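Local coordinates for protein HpuA (Kingella denitrificans ATCC 33394, PDB 5EC6) that probably binds host haemoglobin at the bacterial outer membrane as a lipoprotein receptor, helping the cell to acquire iron from haem, at residues Ile180-Lys185 with Asn297-Gly302; Thr191-Thr196 with Val226-Phe231. All coordinates share one frame; numbering follows the deposited sequence.

Contact 1 (Ile180-Lys185 with Asn297-Gly302); sequences IGLRVK and NASFGG
Leu182 and Ser299 face each other across two antiparallel strands, 174-185 and 298-308, whose pairing closes the ring of antiparallel strands that forms the C-terminal beta barrel of HpuA. Their backbones form a hydrogen-bonded pair: Leu182 N gives its proton to Ser299 O at 2.8 Å, and Ser299 N returns one to Leu182 O at 3.0 Å. Ile180 and Gly301 repeat this pattern, with Ile180 N 2.9 Å from Gly301 O.

On the Leu182 and Ser299 face, a branched hydrocarbon meets a small hydroxyl. Leu182 CG stands anti to the backbone N (chi1 166°), and its CD2 comes within 3.7 Å of Ser299 OG. The serine is short enough to fit beside the leucine, while its buried hydroxyl is satisfied by Gly139 O. Ile180 points to this same face.

The other face is carried by Gly181 and Phe300. Glycine suits this non-hydrogen-bonded pair because the strands come close here, the two CA atoms being 4.3 Å apart, and the face on which a side chain of Gly181 would lie also carries Phe300 CB, 4.0 Å from Gly181 CA. The ring of Phe300 leads away from the neighbouring strand.

Toward Asn297, the aliphatic base of Arg183 does the touching. Arg183 CG lies 3.4 Å from Asn297 O and also packs on the methyl of Ala298, whose small size leaves the arginine chain to extend past it, and the guanidinium continues to Leu296 O through NE and to Phe231 O and Asp233 O through NH1. Beyond this pair a water accepts from Val184 N and lies 2.6 Å from Asn297 O, to which it can donate.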
loop_
_atom_site.group_PDB
_atom_site.type_symbol
_atom_site.label_atom_id
_atom_site.label_comp_id
_atom_site.label_asym_id
_atom_site.label_seq_id
_atom_site.Cartn_x
_atom_site.Cartn_y
_atom_site.Cartn_z
ATOM N N ILE A 180 -4.187 5.960 2.406
ATOM C CA ILE A 180 -4.317 6.816 1.224
ATOM C C ILE A 180 -4.841 5.982 0.070
ATOM O O ILE A 180 -4.428 4.841 -0.127
ATOM C CB ILE A 180 -2.952 7.408 0.844
ATOM C CG1 ILE A 180 -2.405 8.317 1.965
ATOM C CG2 ILE A 180 -3.039 8.183 -0.474
ATOM C CD1 ILE A 180 -0.914 8.456 1.883
ATOM N N GLY A 181 -5.780 6.568 -0.670
ATOM C CA GLY A 181 -6.303 6.011 -1.917
ATOM C C GLY A 181 -5.711 6.693 -3.126
ATOM O O GLY A 181 -5.374 7.896 -3.057
ATOM N N LEU A 182 -5.565 5.905 -4.172
ATOM C CA LEU A 182 -4.952 6.342 -5.428
ATOM C C LEU A 182 -5.840 5.920 -6.588
ATOM O O LEU A 182 -6.254 4.760 -6.709
ATOM C CB LEU A 182 -3.567 5.729 -5.573
ATOM C CG LEU A 182 -2.949 5.825 -6.986
ATOM C CD1 LEU A 182 -2.446 7.238 -7.067
ATOM C CD2 LEU A 182 -1.819 4.819 -7.206
ATOM N N ARG A 183 -6.099 6.883 -7.492
ATOM C CA ARG A 183 -6.708 6.602 -8.764
ATOM C C ARG A 183 -5.801 7.217 -9.874
ATOM O O ARG A 183 -4.838 7.944 -9.582
ATOM C CB ARG A 183 -8.125 7.202 -8.848
ATOM C CG ARG A 183 -9.199 6.591 -7.856
ATOM C CD ARG A 183 -10.510 7.320 -8.008
ATOM N NE ARG A 183 -11.726 6.580 -7.629
ATOM C CZ ARG A 183 -12.802 7.114 -7.067
ATOM N NH1 ARG A 183 -12.864 8.430 -6.688
ATOM N NH2 ARG A 183 -13.791 6.301 -6.732
ATOM N N VAL A 184 -6.096 6.872 -11.123
ATOM C CA VAL A 184 -5.444 7.515 -12.278
ATOM C C VAL A 184 -6.521 8.240 -13.071
ATOM O O VAL A 184 -7.515 7.635 -13.474
ATOM C CB VAL A 184 -4.690 6.508 -13.149
ATOM C CG1 VAL A 184 -4.102 7.281 -14.346
ATOM C CG2 VAL A 184 -3.595 5.832 -12.378
ATOM N N LYS A 185 -6.342 9.543 -13.220
ATOM C CA LYS A 185 -7.252 10.351 -14.037
ATOM C C LYS A 185 -6.422 11.142 -15.025
ATOM O O LYS A 185 -5.527 11.883 -14.616
ATOM C CB LYS A 185 -8.011 11.344 -13.175
ATOM C CG LYS A 185 -8.686 12.450 -14.007
ATOM C CD LYS A 185 -9.694 13.245 -13.188
ATOM C CE LYS A 185 -8.996 14.167 -12.204
ATOM N NZ LYS A 185 -10.037 14.792 -11.365
ATOM N N ASN A 297 -11.474 3.115 -10.602
ATOM C CA ASN A 297 -10.741 2.046 -9.883
ATOM C C ASN A 297 -9.586 2.630 -9.100
ATOM O O ASN A 297 -8.919 3.594 -9.497
ATOM C CB ASN A 297 -10.236 0.964 -10.836
ATOM C CG ASN A 297 -11.374 0.187 -11.494
ATOM O OD1 ASN A 297 -12.533 0.395 -11.150
ATOM N ND2 ASN A 297 -11.042 -0.769 -12.347
ATOM N N ALA A 298 -9.352 2.025 -7.941
ATOM C CA ALA A 298 -8.404 2.584 -6.941
ATOM C C ALA A 298 -7.536 1.487 -6.359
ATOM O O ALA A 298 -7.979 0.339 -6.221
ATOM C CB ALA A 298 -9.140 3.256 -5.808
ATOM N N SER A 299 -6.330 1.857 -5.971
ATOM C CA SER A 299 -5.587 1.114 -4.953
ATOM C C SER A 299 -5.456 1.935 -3.690
ATOM O O SER A 299 -5.688 3.129 -3.667
ATOM C CB SER A 299 -4.214 0.677 -5.491
ATOM O OG SER A 299 -3.441 1.820 -5.865
ATOM N N PHE A 300 -5.112 1.281 -2.584
ATOM C CA PHE A 300 -4.945 1.985 -1.334
ATOM C C PHE A 300 -3.939 1.254 -0.459
ATOM O O PHE A 300 -3.718 0.044 -0.623
ATOM C CB PHE A 300 -6.278 2.206 -0.584
ATOM C CG PHE A 300 -6.970 0.932 -0.162
ATOM C CD1 PHE A 300 -7.890 0.307 -0.997
ATOM C CD2 PHE A 300 -6.760 0.410 1.105
ATOM C CE1 PHE A 300 -8.505 -0.854 -0.609
ATOM C CE2 PHE A 300 -7.383 -0.777 1.490
ATOM C CZ PHE A 300 -8.250 -1.383 0.641
ATOM N N GLY A 301 -3.332 2.006 0.467
ATOM C CA GLY A 301 -2.441 1.434 1.446
ATOM C C GLY A 301 -2.330 2.336 2.639
ATOM O O GLY A 301 -2.612 3.563 2.574
ATOM N N GLY A 302 -1.903 1.761 3.756
ATOM C CA GLY A 302 -1.696 2.570 4.935
ATOM C C GLY A 302 -1.213 1.789 6.131
ATOM O O GLY A 302 -0.875 0.607 6.015
HETATM O O HOH W 1 -8.384 5.115 -11.600
#

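Contact 2 (Thr191-Thr196 with Val226-Phe231); sequences TSSYET and VGNSEF
Asn228 reaches Thr191 and Ser193 with its amide nitrogen, which spends both protons there. One goes to Thr191 O at 2.9 Å, nearly straight (173°) and in the plane of the amide; the other goes to Ser193 OG at 3.0 Å, close to that same plane. Two acceptors from the opposite segment thus fix the rotation of the amide. Ser193 is gripped a second time through its backbone N, which donates to Val226 O at 3.0 Å.

Asparagine suits its place because its other end is also used: OD1 accepts from Glu230 N and Phe231 N, the first bond making an Asx turn and the second an Asx motif. Phe231 N approaches from above the carbonyl plane, whereas Glu230 N lies in it. One short side chain thus both braces the turn of the 226-231 loop, which connects strands 220-225 and 235-243, and ties it to the end of strand 188-191.

Packing is tight at Phe231 and Ser192. Phe231 CG is anti to the backbone N (chi1 -174°), and the ring lies against the backbone, with Ser192 CA 4.0 Å above one face and toward its rim. A flat aromatic suits this bare peptide surface, and Arg183 makes a cation-pi contact with it. Ser192 is small enough for its CB to come within 3.1 Å of Val226 O.

The solvent side lies at Val226 and Gly227, both partly exposed. Val226 CG1 still touches Ser193 CB at 4.2 Å, and a water bridges Ser193 OG to Gly227 O.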
loop_
_atom_site.group_PDB
_atom_site.type_symbol
_atom_site.label_atom_id
_atom_site.label_comp_id
_atom_site.label_asym_id
_atom_site.label_seq_id
_atom_site.Cartn_x
_atom_site.Cartn_y
_atom_site.Cartn_z
ATOM N N THR A 191 -4.856 11.465 -5.583
ATOM C CA THR A 191 -4.850 10.897 -4.227
ATOM C C THR A 191 -5.919 11.477 -3.338
ATOM O O THR A 191 -6.387 12.634 -3.491
ATOM C CB THR A 191 -3.468 10.983 -3.589
ATOM O OG1 THR A 191 -2.933 12.334 -3.702
ATOM C CG2 THR A 191 -2.524 9.998 -4.233
ATOM N N SER A 192 -6.343 10.664 -2.368
ATOM C CA SER A 192 -7.322 11.071 -1.379
ATOM C C SER A 192 -6.778 12.164 -0.453
ATOM O O SER A 192 -5.575 12.309 -0.277
ATOM C CB SER A 192 -7.760 9.848 -0.559
ATOM O OG SER A 192 -6.656 9.240 0.053
ATOM N N SER A 193 -7.693 12.944 0.130
ATOM C CA SER A 193 -7.282 14.140 0.890
ATOM C C SER A 193 -6.521 13.777 2.113
ATOM O O SER A 193 -6.926 12.888 2.906
ATOM C CB SER A 193 -8.480 14.994 1.269
ATOM O OG SER A 193 -9.142 15.439 0.104
ATOM N N TYR A 194 -5.415 14.469 2.347
ATOM C CA TYR A 194 -4.588 14.169 3.489
ATOM C C TYR A 194 -3.839 15.402 3.891
ATOM O O TYR A 194 -3.004 15.894 3.113
ATOM C CB TYR A 194 -3.600 13.067 3.158
ATOM C CG TYR A 194 -2.943 12.336 4.280
ATOM C CD1 TYR A 194 -3.515 12.259 5.571
ATOM C CD2 TYR A 194 -1.767 11.626 4.058
ATOM C CE1 TYR A 194 -2.919 11.526 6.563
ATOM C CE2 TYR A 194 -1.151 10.903 5.048
ATOM C CZ TYR A 194 -1.721 10.842 6.315
ATOM O OH TYR A 194 -1.060 10.088 7.256
ATOM N N GLU A 195 -4.090 15.845 5.127
ATOM C CA GLU A 195 -3.378 16.990 5.722
ATOM C C GLU A 195 -3.202 16.708 7.178
ATOM O O GLU A 195 -4.176 16.352 7.888
ATOM C CB GLU A 195 -4.173 18.286 5.556
ATOM C CG GLU A 195 -3.536 19.470 6.291
ATOM C CD GLU A 195 -4.244 20.795 6.053
ATOM O OE1 GLU A 195 -5.191 20.882 5.235
ATOM O OE2 GLU A 195 -3.776 21.779 6.686
ATOM N N THR A 196 -1.976 16.814 7.661
ATOM C CA THR A 196 -1.735 16.640 9.090
ATOM C C THR A 196 -1.114 17.919 9.628
ATOM O O THR A 196 -0.795 18.827 8.853
ATOM C CB THR A 196 -0.826 15.432 9.346
ATOM O OG1 THR A 196 0.410 15.622 8.657
ATOM C CG2 THR A 196 -1.493 14.161 8.822
ATOM N N VAL A 226 -11.432 9.466 1.550
ATOM C CA VAL A 226 -11.984 10.834 1.352
ATOM C C VAL A 226 -11.504 11.457 0.029
ATOM O O VAL A 226 -10.320 11.595 -0.205
ATOM C CB VAL A 226 -11.569 11.701 2.545
ATOM C CG1 VAL A 226 -12.112 13.133 2.383
ATOM C CG2 VAL A 226 -12.109 11.100 3.810
ATOM N N GLY A 227 -12.463 11.858 -0.793
ATOM C CA GLY A 227 -12.222 12.451 -2.073
ATOM C C GLY A 227 -11.994 13.962 -2.052
ATOM O O GLY A 227 -11.987 14.600 -0.992
ATOM N N ASN A 228 -11.783 14.467 -3.275
ATOM C CA ASN A 228 -11.535 15.904 -3.504
ATOM C C ASN A 228 -11.684 16.134 -5.002
ATOM O O ASN A 228 -12.100 15.251 -5.750
ATOM C CB ASN A 228 -10.154 16.281 -2.996
ATOM C CG ASN A 228 -9.063 15.380 -3.563
ATOM O OD1 ASN A 228 -8.835 15.386 -4.746
ATOM N ND2 ASN A 228 -8.443 14.517 -2.690
ATOM N N SER A 229 -11.439 17.378 -5.454
ATOM C CA SER A 229 -11.652 17.716 -6.853
ATOM C C SER A 229 -10.789 16.931 -7.815
ATOM O O SER A 229 -11.177 16.792 -8.935
ATOM C CB SER A 229 -11.345 19.215 -7.077
ATOM O OG SER A 229 -9.977 19.495 -6.780
ATOM N N GLU A 230 -9.645 16.398 -7.367
ATOM C CA GLU A 230 -8.780 15.602 -8.228
ATOM C C GLU A 230 -9.123 14.096 -8.172
ATOM O O GLU A 230 -9.285 13.398 -9.187
ATOM C CB GLU A 230 -7.317 15.803 -7.820
ATOM C CG GLU A 230 -6.803 17.260 -7.925
ATOM C CD GLU A 230 -7.092 17.840 -9.288
ATOM O OE1 GLU A 230 -6.696 17.215 -10.292
ATOM O OE2 GLU A 230 -7.790 18.878 -9.346
ATOM N N PHE A 231 -9.177 13.599 -6.950
ATOM C CA PHE A 231 -9.478 12.193 -6.718
ATOM C C PHE A 231 -10.873 11.800 -7.175
ATOM O O PHE A 231 -11.092 10.663 -7.585
ATOM C CB PHE A 231 -9.320 11.894 -5.235
ATOM C CG PHE A 231 -9.468 10.423 -4.880
ATOM C CD1 PHE A 231 -8.401 9.531 -5.042
ATOM C CD2 PHE A 231 -10.658 9.954 -4.397
ATOM C CE1 PHE A 231 -8.532 8.185 -4.671
ATOM C CE2 PHE A 231 -10.800 8.602 -4.057
ATOM C CZ PHE A 231 -9.743 7.734 -4.190
HETATM O O HOH W 2 -11.396 16.667 1.157
#

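Overall arrangement
Contact 2 lies against contact 1, their centres 10 Å apart, and in sequence it falls between the two strands that contact 1 pairs. Strand 180-185 meets both segments of contact 2: Gly181 N lies 2.9 Å from Ser192 OG, a probable hydrogen bond, while Gly181 C packs 3.5 Å from Phe231 CE1. Farther along, Lys185 NZ reaches Glu230 O at 2.7 Å, probably also hydrogen-bonded. The 226-231 loop is thus held over the Gly181-bearing face of the strand pair. Glycerol, probably from the crystallisation liquor, is bound about 3 Å from the Arg183 side chain; glycerol also lies about 5 Å from that of Phe231, but this does not establish a haemoglobin site.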